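Local atomic coordinates of Lin0012 protein (Listeria innocua, PDB entry 3K17), a protein that probably acts as a GHMP-family phosphomevalonate kinase, using ATP in the second of the phosphorylation steps that lead from mevalonate to isopentenyl diphosphate. Residues A122-V127 against A149-V154; Q260-H263 against L269-S272; L107-G112 against G343-P348; T97-V102 against T133-E138; H234-K237 against K242-Q245. All coordinates share one frame; numbering follows the deposited sequence.

Contact 1: residues A122-V127 against A149-V154; sequences AATVAV and ALSHLV
Thr-124 projects from one helix between Ser-151 and His-152 of another, and its two branches share the work. The hydroxyl OG1 of Thr-124 lies in the plane of the His-152 imidazole, at its edge, 3.8 Å from CD2, while the two side chains stand roughly perpendicular. The methyl CG2 of Thr-124, anti to the backbone N (chi1 of OG1 -61°), runs instead to Ser-151, 4.0 Å from its OG. The side-chain approach is thus loose, and a water fills in: it donates to Thr-124 OG1 at 2.9 Å and lies 2.6 Å from Ser-151 OG, hydrogen-bonded to both, tying two buried hydroxyls across the interface. Thr-124 and His-152 are both anchored to Ser-120, near the start of the first helix: Thr-124 OG1 bonds to its carbonyl O and His-152 NE2 to its OG. Phe-77 stacks on the imidazole, which probably helps to fix its tilt. Behind the contact, Ala-122 and Ala-126 rest on Ile-39 of strand 37-45. Helices 119-135 and 141-156 meet here in the N-terminal GHMP domain, just past the glycine- and serine-rich Gly-Leu-Gly-Ser-Ser sequence that in this kinase family forms the phosphate-binding loop.

Contact 2: residues Q260-H263 against L269-S272; sequences QAFH and LLYS
The phenyl ring of Phe-262 is approached by Leu-270 at a slant, neither squarely over a face nor at the edge, with methyl CD1 4.2 Å from ring atom CE2. Phe-262 and Leu-270 also share a neighbour, Pro-211, which touches both side chains. The other flat group is the amide of Gln-260; Gln-260 NE2 lies 3.4 Å from Leu-269 CD2. These contacts belong to an alpha-alpha hairpin: helix 241-264 ends a few residues before helix 267-288 begins, and both segments lie in the C-terminal GHMP region. Between the two flat groups sits Ala-261, whose small CB points into the partner helix and lets the backbones close in, its CA being 5.5 Å from that of Leu-270. Ala-261 CB rests 3.8 Å from Leu-269 CG and equally far from the backbone N of Leu-270. Gln-260 stretches out along its chain (chi1 179°) at about a right angle to Leu-269, so that its aliphatic carbons as well as its amide line CD2. On the inner side, Leu-270 continues onto Phe-325 of strand 321-326, joining the hairpin to the four-stranded sheet. At the start of the second helix, Asp-266 OD1 accepts a hydrogen bond from the backbone N of Leu-269, and the same leucine sends CD2 to within 3.7 Å of the backbone N of Ala-261.

Contact 3: residues L107-G112 against G343-P348; sequences LIDQSG and GIKHLP
An Asx turn headed by Asp-109 meets the strand 345-346 through the long side chain of Lys-345. The touching is done by carbon rather than by charge: Asp-109 OD1 lies 3.2 Å from Lys-345 CE and 3.6 Å from CD, whereas the ammonium NZ stands 4.6 Å from OD1, too far for a salt bridge. Lys-345 leaves its strand extended and then bends at chi3 and chi4 (-68° and -48°), which turns NZ away from the carboxylate and leaves the CD-CE part facing it. Opposite charges at this separation may still attract. Gln-110 adds its amide NE2, 3.7 Å from Lys-345 CE, its chain folded at chi2. The strand is an outermost one of the antiparallel sheet in the C-terminal half, pairing through Lys-345 with Trp-219, while residues 107-112 follow strand 99-105 of the N-terminal half; the contact therefore bridges the two lobes of the kinase. Trp-219 also touches both Asp-109 and Lys-345. The carboxylate owes its setting to its own turn. Asp-109 OD2 accepts from the backbone N of Ser-111 (2.9 Å), which comes from above the carboxylate plane, and from Ser-111 OG on its anti lone pair. A type I beta turn from Asp-109 to Gly-112 overlaps it, closed by the bond from Gly-112 N to Asp-109 O at 2.8 Å. Tyr-115 touches the side chains of Asp-109, Gln-110 and Leu-347.

Contact 4: residues T97-V102 against T133-E138; sequences TPVKMV and TKFYPE
Phe-135 meets Thr-97 with the rim of its ring: the threonine hydroxyl OG1 sits at the edge and in the plane, 3.2 Å from CE1 and 3.5 Å from CZ. Here the last turn of helix 119-135 packs against strand 99-105 and the residues leading into it, a helix laid on the mixed beta-sheet of the N-terminal domain, whose sequence family belongs with the ribosomal protein S5 type of fold. An oxygen placed in the ring plane faces the slightly positive C-H rim, so the approach is probably mildly favourable even though it is not a hydrogen bond. The threonine oxygen gets there by standing between its backbone N and carbonyl carbon (chi1 55°). The backbone of Thr-97 contributes as well, its N lying 3.5 Å from Phe-135 CE1 and its O 3.6 Å from CZ. Val-99 comes from the opposite direction to the phenylalanine and presents CG1 to the ring obliquely, 3.9 Å from Phe-135 CZ. One face of the ring is lined by the preceding residue, Lys-134, whose CG stands 3.5 Å above it, displaced toward the rim. Its aliphatic chain kinks at chi2 (68°) and then extends, and its NZ forms a salt bridge with Asp-45. Leu-89 of helix 76-91 touches Phe-135 too, which places the ring between that helix and the sheet. The lysine reaches the strand along the way: Lys-134 CE passes 4.3 Å from Val-99 CG1, the same methyl that meets the phenylalanine.

Contact 5: residues H234-K237 against K242-Q245; sequences HAFK and KNYQ
Asn-243 and Phe-236 touch near the start of the second helix, the asparagine offering CB to the ring atom CZ at 3.6 Å. The two side chains stand at about a right angle. The backbone N of Asn-243 bonds to Asp-240 OD1 in the short link between the helices. Next in sequence, Tyr-244 carries the larger share of the interface. Tyr-244 N lies 3.9 Å from Phe-236 CE2 and Tyr-244 CB 4.1 Å from the same atom, so the phenylalanine ring leans slantwise on the helix backbone as well as on side chains. The tyrosine ring turns one face to Lys-237. Lys-237 CB sits 4.0 Å from the Tyr-244 ring centroid, 12° off the normal, a CH-pi contact, and the extended chain continues across the ring toward one edge, with Lys-237 CG 3.4 Å from Tyr-244 CD2 and Lys-237 CD 3.5 Å from Tyr-244 CE2. With CG anti to the backbone N (chi1 176°) and every later torsion near 180°, Lys-237 lies flat along this side and places NZ in a salt bridge with Glu-25 OE2. That oxygen is also hydrogen-bonded to Tyr-244 OH, so one acceptor outside the two segments holds the polar ends of both side chains. From helix 267-288, Leu-284 and Ala-288 close over Phe-236. The whole is a tight junction between consecutive helices, in which the chain turns at Asp-240 between helix 226-239 and the long helix 241-264, in an all-helical part of the fold packed by helix 267-288.

Contacts 1 and 4 both use helix 119-135, one near its start and the other at its end, with nearest atoms about 5 Å apart. Contact 3 touches contact 1 directly, as Leu-107 CD1 lies 4.0 Å from Ala-122 CB, which connects the bridge between the lobes to the helix that follows the probable phosphate-binding loop. Contacts 5 and 2 lie toward the two ends of helix 241-264, their centres 27 Å apart, joining it to helices 226-239 and 267-288 respectively. Contacts 4 and 5 are farthest apart, 44 Å between centres and on opposite sides of the chain's centre. Along the sequence, contacts 1, 2 and 5 all fall between the two segments that contact 3 brings together.

Contact 1: residues A122-V127 against A149-V154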
# COMPACT_ATOMS: atom_id res chain seq x y z
N ALA A 122 33.30 -10.66 2.96
CA ALA A 122 33.77 -12.04 3.08
C ALA A 122 32.72 -13.05 2.63
O ALA A 122 33.04 -14.05 1.98
CB ALA A 122 34.20 -12.32 4.51
N ALA A 123 31.47 -12.79 2.98
CA ALA A 123 30.39 -13.69 2.59
C ALA A 123 30.23 -13.66 1.08
O ALA A 123 30.07 -14.70 0.42
CB ALA A 123 29.08 -13.27 3.28
N THR A 124 30.24 -12.46 0.51
CA THR A 124 30.11 -12.30 -0.93
C THR A 124 31.22 -13.08 -1.65
O THR A 124 30.97 -13.85 -2.58
CB THR A 124 30.20 -10.82 -1.31
OG1 THR A 124 29.14 -10.09 -0.68
CG2 THR A 124 30.08 -10.65 -2.82
N VAL A 125 32.45 -12.89 -1.20
CA VAL A 125 33.61 -13.56 -1.80
C VAL A 125 33.53 -15.08 -1.64
O VAL A 125 33.94 -15.82 -2.54
CB VAL A 125 34.94 -13.03 -1.18
CG1 VAL A 125 36.13 -13.90 -1.60
CG2 VAL A 125 35.17 -11.59 -1.65
N ALA A 126 32.98 -15.55 -0.52
CA ALA A 126 32.85 -16.99 -0.29
C ALA A 126 31.88 -17.60 -1.31
O ALA A 126 32.14 -18.67 -1.87
CB ALA A 126 32.36 -17.26 1.14
N VAL A 127 30.76 -16.91 -1.55
CA VAL A 127 29.79 -17.40 -2.51
C VAL A 127 30.39 -17.44 -3.93
O VAL A 127 30.28 -18.45 -4.63
CB VAL A 127 28.52 -16.50 -2.52
CG1 VAL A 127 27.63 -16.84 -3.72
CG2 VAL A 127 27.74 -16.70 -1.21
N ALA A 149 32.69 -7.62 -6.57
CA ALA A 149 32.63 -6.17 -6.42
C ALA A 149 31.31 -5.58 -6.92
O ALA A 149 30.72 -4.72 -6.26
CB ALA A 149 33.80 -5.52 -7.15
N LEU A 150 30.86 -6.03 -8.09
CA LEU A 150 29.59 -5.55 -8.64
C LEU A 150 28.47 -5.93 -7.68
O LEU A 150 27.60 -5.12 -7.38
CB LEU A 150 29.30 -6.18 -10.00
CG LEU A 150 30.11 -5.70 -11.21
CD1 LEU A 150 29.70 -6.46 -12.46
CD2 LEU A 150 29.87 -4.21 -11.41
N SER A 151 28.49 -7.17 -7.22
CA SER A 151 27.48 -7.67 -6.30
C SER A 151 27.40 -6.81 -5.04
O SER A 151 26.35 -6.28 -4.69
CB SER A 151 27.79 -9.12 -5.89
OG SER A 151 26.83 -9.63 -4.97
N HIS A 152 28.54 -6.66 -4.38
CA HIS A 152 28.62 -5.92 -3.14
C HIS A 152 28.30 -4.43 -3.26
O HIS A 152 27.66 -3.86 -2.37
CB HIS A 152 30.00 -6.11 -2.50
CG HIS A 152 30.06 -5.70 -1.06
ND1 HIS A 152 30.23 -4.39 -0.67
CD2 HIS A 152 29.97 -6.43 0.08
CE1 HIS A 152 30.23 -4.33 0.66
NE2 HIS A 152 30.08 -5.56 1.13
N LEU A 153 28.73 -3.78 -4.34
CA LEU A 153 28.48 -2.36 -4.46
C LEU A 153 27.00 -2.02 -4.68
O LEU A 153 26.51 -1.05 -4.12
CB LEU A 153 29.36 -1.75 -5.57
CG LEU A 153 29.01 -1.79 -7.05
CD1 LEU A 153 27.91 -0.77 -7.35
CD2 LEU A 153 30.27 -1.44 -7.86
N VAL A 154 26.26 -2.80 -5.46
CA VAL A 154 24.85 -2.46 -5.62
C VAL A 154 24.06 -2.78 -4.34
O VAL A 154 23.03 -2.15 -4.08
CB VAL A 154 24.20 -3.15 -6.85
CG1 VAL A 154 24.94 -2.72 -8.12
CG2 VAL A 154 24.21 -4.65 -6.69
O HOH W 1 27.02 -9.24 -2.39

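Contact 2: residues Q260-H263 against L269-S272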
# COMPACT_ATOMS: atom_id res chain seq x y z
N GLN A 260 55.89 3.01 -0.25
CA GLN A 260 57.35 3.01 -0.34
C GLN A 260 57.88 2.19 0.84
O GLN A 260 58.73 1.32 0.68
CB GLN A 260 57.87 4.44 -0.26
CG GLN A 260 59.39 4.58 -0.32
CD GLN A 260 59.84 6.01 -0.10
OE1 GLN A 260 59.29 6.93 -0.71
NE2 GLN A 260 60.83 6.20 0.75
N ALA A 261 57.35 2.49 2.03
CA ALA A 261 57.76 1.80 3.25
C ALA A 261 57.62 0.28 3.11
O ALA A 261 58.47 -0.47 3.58
CB ALA A 261 56.94 2.29 4.43
N PHE A 262 56.54 -0.15 2.47
CA PHE A 262 56.29 -1.58 2.26
C PHE A 262 57.31 -2.14 1.28
O PHE A 262 57.98 -3.14 1.56
CB PHE A 262 54.87 -1.80 1.72
CG PHE A 262 53.86 -2.18 2.77
CD1 PHE A 262 53.54 -3.52 2.99
CD2 PHE A 262 53.22 -1.20 3.53
CE1 PHE A 262 52.60 -3.88 3.95
CE2 PHE A 262 52.28 -1.55 4.50
CZ PHE A 262 51.96 -2.89 4.71
N HIS A 263 57.43 -1.50 0.13
CA HIS A 263 58.37 -1.93 -0.90
C HIS A 263 59.80 -2.01 -0.38
O HIS A 263 60.52 -2.97 -0.67
CB HIS A 263 58.32 -0.96 -2.09
CG HIS A 263 57.10 -1.11 -2.95
ND1 HIS A 263 56.71 -0.15 -3.86
CD2 HIS A 263 56.21 -2.12 -3.06
CE1 HIS A 263 55.63 -0.57 -4.50
NE2 HIS A 263 55.31 -1.76 -4.03
N LEU A 269 59.63 4.58 8.33
CA LEU A 269 58.72 5.27 7.42
C LEU A 269 57.29 4.73 7.58
O LEU A 269 56.32 5.42 7.27
CB LEU A 269 59.19 5.10 5.97
CG LEU A 269 58.36 5.81 4.90
CD1 LEU A 269 58.31 7.31 5.19
CD2 LEU A 269 58.95 5.53 3.52
N LEU A 270 57.17 3.49 8.04
CA LEU A 270 55.85 2.90 8.26
C LEU A 270 55.22 3.56 9.48
O LEU A 270 54.07 4.01 9.43
CB LEU A 270 55.96 1.38 8.48
CG LEU A 270 54.66 0.63 8.79
CD1 LEU A 270 53.62 0.85 7.69
CD2 LEU A 270 54.96 -0.84 8.96
N TYR A 271 55.98 3.64 10.58
CA TYR A 271 55.48 4.25 11.81
C TYR A 271 55.02 5.69 11.61
O TYR A 271 53.91 6.05 12.01
CB TYR A 271 56.55 4.23 12.91
CG TYR A 271 57.06 2.85 13.27
CD1 TYR A 271 56.17 1.81 13.54
CD2 TYR A 271 58.42 2.59 13.34
CE1 TYR A 271 56.63 0.53 13.87
CE2 TYR A 271 58.90 1.32 13.67
CZ TYR A 271 58.00 0.29 13.93
OH TYR A 271 58.48 -0.96 14.24
N SER A 272 55.86 6.51 11.01
CA SER A 272 55.51 7.91 10.79
C SER A 272 54.31 8.05 9.86
O SER A 272 53.50 8.95 10.04
CB SER A 272 56.72 8.68 10.23
OG SER A 272 57.28 8.01 9.12

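Contact 3: residues L107-G112 against G343-P348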
# COMPACT_ATOMS: atom_id res chain seq x y z
N LEU A 107 33.88 -14.28 12.27
CA LEU A 107 34.08 -12.84 12.26
C LEU A 107 33.25 -12.13 13.32
O LEU A 107 33.06 -10.92 13.26
CB LEU A 107 33.76 -12.27 10.87
CG LEU A 107 34.52 -12.92 9.70
CD1 LEU A 107 34.34 -12.08 8.46
CD2 LEU A 107 36.01 -13.05 10.04
N ILE A 108 32.76 -12.91 14.28
CA ILE A 108 31.95 -12.34 15.35
C ILE A 108 32.51 -12.72 16.72
O ILE A 108 33.16 -13.75 16.88
CB ILE A 108 30.49 -12.83 15.30
CG1 ILE A 108 30.46 -14.35 15.43
CG2 ILE A 108 29.83 -12.35 14.01
CD1 ILE A 108 29.05 -14.94 15.45
N ASP A 109 32.24 -11.87 17.69
CA ASP A 109 32.69 -12.09 19.06
C ASP A 109 31.80 -13.15 19.74
O ASP A 109 30.73 -13.50 19.24
CB ASP A 109 32.60 -10.76 19.81
CG ASP A 109 33.02 -10.88 21.25
OD1 ASP A 109 34.23 -11.07 21.50
OD2 ASP A 109 32.14 -10.79 22.12
N GLN A 110 32.27 -13.66 20.87
CA GLN A 110 31.53 -14.66 21.64
C GLN A 110 30.12 -14.13 21.95
O GLN A 110 29.16 -14.90 21.98
CB GLN A 110 32.27 -14.94 22.96
CG GLN A 110 33.69 -15.51 22.80
CD GLN A 110 34.58 -14.71 21.85
OE1 GLN A 110 34.44 -14.78 20.63
NE2 GLN A 110 35.50 -13.93 22.41
N SER A 111 30.01 -12.82 22.16
CA SER A 111 28.74 -12.19 22.49
C SER A 111 27.80 -12.08 21.29
O SER A 111 26.62 -11.76 21.45
CB SER A 111 28.97 -10.78 23.06
OG SER A 111 29.37 -9.88 22.06
N GLY A 112 28.32 -12.35 20.10
CA GLY A 112 27.50 -12.28 18.91
C GLY A 112 27.66 -11.02 18.08
O GLY A 112 27.09 -10.91 17.00
N GLY A 343 39.81 -2.65 28.55
CA GLY A 343 38.60 -3.31 28.10
C GLY A 343 38.62 -3.73 26.64
O GLY A 343 37.64 -4.30 26.13
N ILE A 344 39.72 -3.44 25.96
CA ILE A 344 39.89 -3.79 24.55
C ILE A 344 40.21 -5.28 24.45
O ILE A 344 41.01 -5.80 25.22
CB ILE A 344 41.06 -2.97 23.93
CG1 ILE A 344 40.65 -1.49 23.83
CG2 ILE A 344 41.45 -3.54 22.56
CD1 ILE A 344 41.83 -0.53 23.74
N LYS A 345 39.58 -5.98 23.51
CA LYS A 345 39.85 -7.40 23.34
C LYS A 345 40.92 -7.62 22.28
O LYS A 345 40.76 -7.21 21.14
CB LYS A 345 38.59 -8.19 22.94
CG LYS A 345 38.87 -9.67 22.74
CD LYS A 345 37.62 -10.49 22.40
CE LYS A 345 36.66 -10.56 23.57
NZ LYS A 345 37.39 -10.94 24.83
N HIS A 346 42.00 -8.28 22.68
CA HIS A 346 43.09 -8.58 21.77
C HIS A 346 42.65 -9.69 20.82
O HIS A 346 42.06 -10.67 21.25
CB HIS A 346 44.32 -9.04 22.58
CG HIS A 346 45.48 -9.49 21.75
ND1 HIS A 346 45.97 -8.76 20.68
CD2 HIS A 346 46.30 -10.56 21.87
CE1 HIS A 346 47.04 -9.35 20.20
NE2 HIS A 346 47.26 -10.45 20.90
N LEU A 347 42.92 -9.53 19.53
CA LEU A 347 42.58 -10.57 18.57
C LEU A 347 43.89 -11.09 17.95
O LEU A 347 44.41 -10.51 16.99
CB LEU A 347 41.65 -10.02 17.47
CG LEU A 347 40.30 -9.44 17.91
CD1 LEU A 347 39.45 -9.08 16.68
CD2 LEU A 347 39.55 -10.46 18.76
N PRO A 348 44.47 -12.16 18.53
CA PRO A 348 45.72 -12.75 18.03
C PRO A 348 45.71 -12.77 16.50
O PRO A 348 44.78 -13.29 15.88
CB PRO A 348 45.71 -14.14 18.65
CG PRO A 348 45.11 -13.85 20.03
CD PRO A 348 43.97 -12.90 19.72

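Contact 4: residues T97-V102 against T133-E138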
# COMPACT_ATOMS: atom_id res chain seq x y z
N THR A 97 23.51 -26.77 -11.50
CA THR A 97 22.93 -27.97 -10.94
C THR A 97 22.65 -27.65 -9.48
O THR A 97 23.32 -26.79 -8.89
CB THR A 97 23.90 -29.17 -11.05
OG1 THR A 97 25.15 -28.83 -10.45
CG2 THR A 97 24.12 -29.52 -12.53
N PRO A 98 21.65 -28.31 -8.87
CA PRO A 98 21.31 -28.05 -7.47
C PRO A 98 22.43 -28.26 -6.47
O PRO A 98 23.11 -29.29 -6.49
CB PRO A 98 20.11 -28.98 -7.23
CG PRO A 98 20.32 -30.09 -8.24
CD PRO A 98 20.77 -29.33 -9.46
N VAL A 99 22.64 -27.27 -5.60
CA VAL A 99 23.68 -27.37 -4.58
C VAL A 99 23.22 -26.83 -3.22
O VAL A 99 22.36 -25.94 -3.15
CB VAL A 99 24.97 -26.60 -4.96
CG1 VAL A 99 25.54 -27.15 -6.26
CG2 VAL A 99 24.67 -25.12 -5.09
N LYS A 100 23.80 -27.38 -2.16
CA LYS A 100 23.51 -26.94 -0.81
C LYS A 100 24.74 -26.19 -0.33
O LYS A 100 25.86 -26.70 -0.45
CB LYS A 100 23.25 -28.14 0.10
CG LYS A 100 23.25 -27.82 1.59
CD LYS A 100 22.96 -29.07 2.42
CE LYS A 100 23.12 -28.79 3.91
NZ LYS A 100 22.80 -29.96 4.77
N MSE A 101 24.54 -24.98 0.18
CA MSE A 101 25.65 -24.16 0.67
C MSE A 101 25.38 -23.71 2.09
O MSE A 101 24.31 -23.17 2.39
CB MSE A 101 25.85 -22.94 -0.23
CG MSE A 101 26.37 -23.26 -1.64
SE MSE A 101 26.63 -21.65 -2.70
CE MSE A 101 24.83 -21.46 -3.39
N VAL A 102 26.35 -23.93 2.96
CA VAL A 102 26.24 -23.57 4.37
C VAL A 102 27.36 -22.62 4.76
O VAL A 102 28.54 -22.96 4.67
CB VAL A 102 26.32 -24.81 5.28
CG1 VAL A 102 26.31 -24.39 6.74
CG2 VAL A 102 25.15 -25.75 4.98
N THR A 133 34.46 -22.27 -8.25
CA THR A 133 35.26 -23.48 -8.08
C THR A 133 34.42 -24.69 -8.52
O THR A 133 34.93 -25.62 -9.15
CB THR A 133 35.69 -23.69 -6.60
OG1 THR A 133 36.52 -22.60 -6.19
CG2 THR A 133 36.48 -24.99 -6.45
N LYS A 134 33.14 -24.64 -8.21
CA LYS A 134 32.20 -25.71 -8.54
C LYS A 134 31.77 -25.78 -10.00
O LYS A 134 31.63 -26.87 -10.56
CB LYS A 134 30.96 -25.59 -7.65
CG LYS A 134 29.83 -26.55 -7.98
CD LYS A 134 30.22 -27.99 -7.66
CE LYS A 134 29.04 -28.93 -7.90
NZ LYS A 134 29.39 -30.35 -7.60
N PHE A 135 31.55 -24.63 -10.64
CA PHE A 135 31.06 -24.61 -12.01
C PHE A 135 31.96 -24.05 -13.12
O PHE A 135 31.73 -24.33 -14.29
CB PHE A 135 29.73 -23.85 -12.07
CG PHE A 135 28.62 -24.49 -11.27
CD1 PHE A 135 27.97 -25.63 -11.73
CD2 PHE A 135 28.24 -23.96 -10.03
CE1 PHE A 135 26.96 -26.24 -10.99
CE2 PHE A 135 27.23 -24.56 -9.27
CZ PHE A 135 26.59 -25.70 -9.75
N TYR A 136 32.97 -23.27 -12.75
CA TYR A 136 33.86 -22.66 -13.74
C TYR A 136 35.18 -22.31 -13.06
O TYR A 136 35.59 -21.16 -13.02
CB TYR A 136 33.18 -21.39 -14.27
CG TYR A 136 33.81 -20.75 -15.48
CD1 TYR A 136 33.86 -21.41 -16.71
CD2 TYR A 136 34.33 -19.46 -15.41
CE1 TYR A 136 34.40 -20.80 -17.84
CE2 TYR A 136 34.87 -18.84 -16.53
CZ TYR A 136 34.91 -19.51 -17.74
OH TYR A 136 35.47 -18.90 -18.84
N PRO A 137 35.87 -23.33 -12.52
CA PRO A 137 37.15 -23.20 -11.81
C PRO A 137 38.31 -22.51 -12.52
O PRO A 137 39.20 -21.97 -11.86
CB PRO A 137 37.48 -24.64 -11.42
CG PRO A 137 36.85 -25.44 -12.52
CD PRO A 137 35.53 -24.76 -12.71
N GLU A 138 38.31 -22.53 -13.85
CA GLU A 138 39.41 -21.90 -14.59
C GLU A 138 39.38 -20.37 -14.55
O GLU A 138 40.40 -19.73 -14.82
CB GLU A 138 39.41 -22.37 -16.06
CG GLU A 138 38.15 -21.98 -16.83
CD GLU A 138 37.21 -23.16 -17.04
OE1 GLU A 138 36.83 -23.83 -16.05
OE2 GLU A 138 36.86 -23.42 -18.22

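Contact 5: residues H234-K237 against K242-Q245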
# COMPACT_ATOMS: atom_id res chain seq x y z
N HIS A 234 30.07 11.91 3.54
CA HIS A 234 29.68 12.26 2.19
C HIS A 234 29.06 13.65 2.17
O HIS A 234 29.31 14.45 1.26
CB HIS A 234 28.67 11.26 1.63
CG HIS A 234 28.27 11.54 0.22
ND1 HIS A 234 29.12 11.36 -0.85
CD2 HIS A 234 27.11 12.02 -0.30
CE1 HIS A 234 28.51 11.72 -1.96
NE2 HIS A 234 27.29 12.13 -1.66
N ALA A 235 28.26 13.95 3.19
CA ALA A 235 27.62 15.25 3.30
C ALA A 235 28.69 16.31 3.56
O ALA A 235 28.62 17.41 3.01
CB ALA A 235 26.60 15.25 4.42
N PHE A 236 29.66 15.96 4.39
CA PHE A 236 30.75 16.88 4.70
C PHE A 236 31.44 17.27 3.40
O PHE A 236 31.82 18.42 3.20
CB PHE A 236 31.76 16.22 5.64
CG PHE A 236 33.00 17.04 5.85
CD1 PHE A 236 32.94 18.25 6.53
CD2 PHE A 236 34.22 16.61 5.35
CE1 PHE A 236 34.08 19.03 6.70
CE2 PHE A 236 35.37 17.38 5.52
CZ PHE A 236 35.30 18.59 6.19
N LYS A 237 31.61 16.28 2.52
CA LYS A 237 32.24 16.49 1.23
C LYS A 237 31.52 17.58 0.44
O LYS A 237 32.15 18.35 -0.29
CB LYS A 237 32.24 15.18 0.44
CG LYS A 237 32.79 15.28 -0.96
CD LYS A 237 32.75 13.92 -1.66
CE LYS A 237 33.23 14.03 -3.10
NZ LYS A 237 33.19 12.71 -3.80
N LYS A 242 36.64 22.08 0.21
CA LYS A 242 38.02 22.50 0.41
C LYS A 242 38.72 21.64 1.46
O LYS A 242 39.82 21.14 1.23
CB LYS A 242 38.08 23.97 0.82
CG LYS A 242 39.50 24.50 0.98
CD LYS A 242 39.52 25.98 1.32
CE LYS A 242 40.95 26.49 1.47
NZ LYS A 242 41.01 27.94 1.82
N ASN A 243 38.08 21.48 2.61
CA ASN A 243 38.65 20.68 3.68
C ASN A 243 38.72 19.21 3.28
O ASN A 243 39.72 18.54 3.53
CB ASN A 243 37.83 20.83 4.96
CG ASN A 243 38.11 22.14 5.68
OD1 ASN A 243 37.34 22.56 6.55
ND2 ASN A 243 39.22 22.78 5.34
N TYR A 244 37.66 18.72 2.65
CA TYR A 244 37.62 17.32 2.23
C TYR A 244 38.74 17.06 1.23
O TYR A 244 39.41 16.03 1.29
CB TYR A 244 36.27 16.99 1.58
CG TYR A 244 36.14 15.53 1.20
CD1 TYR A 244 36.06 14.53 2.18
CD2 TYR A 244 36.12 15.14 -0.14
CE1 TYR A 244 35.96 13.19 1.83
CE2 TYR A 244 36.02 13.79 -0.50
CZ TYR A 244 35.94 12.82 0.49
OH TYR A 244 35.83 11.50 0.14
N GLN A 245 38.94 18.00 0.31
CA GLN A 245 39.98 17.85 -0.69
C GLN A 245 41.37 17.88 -0.05
O GLN A 245 42.30 17.22 -0.52
CB GLN A 245 39.87 18.94 -1.76
CG GLN A 245 40.83 18.75 -2.93
CD GLN A 245 40.69 17.38 -3.58
OE1 GLN A 245 39.65 17.05 -4.16
NE2 GLN A 245 41.75 16.58 -3.49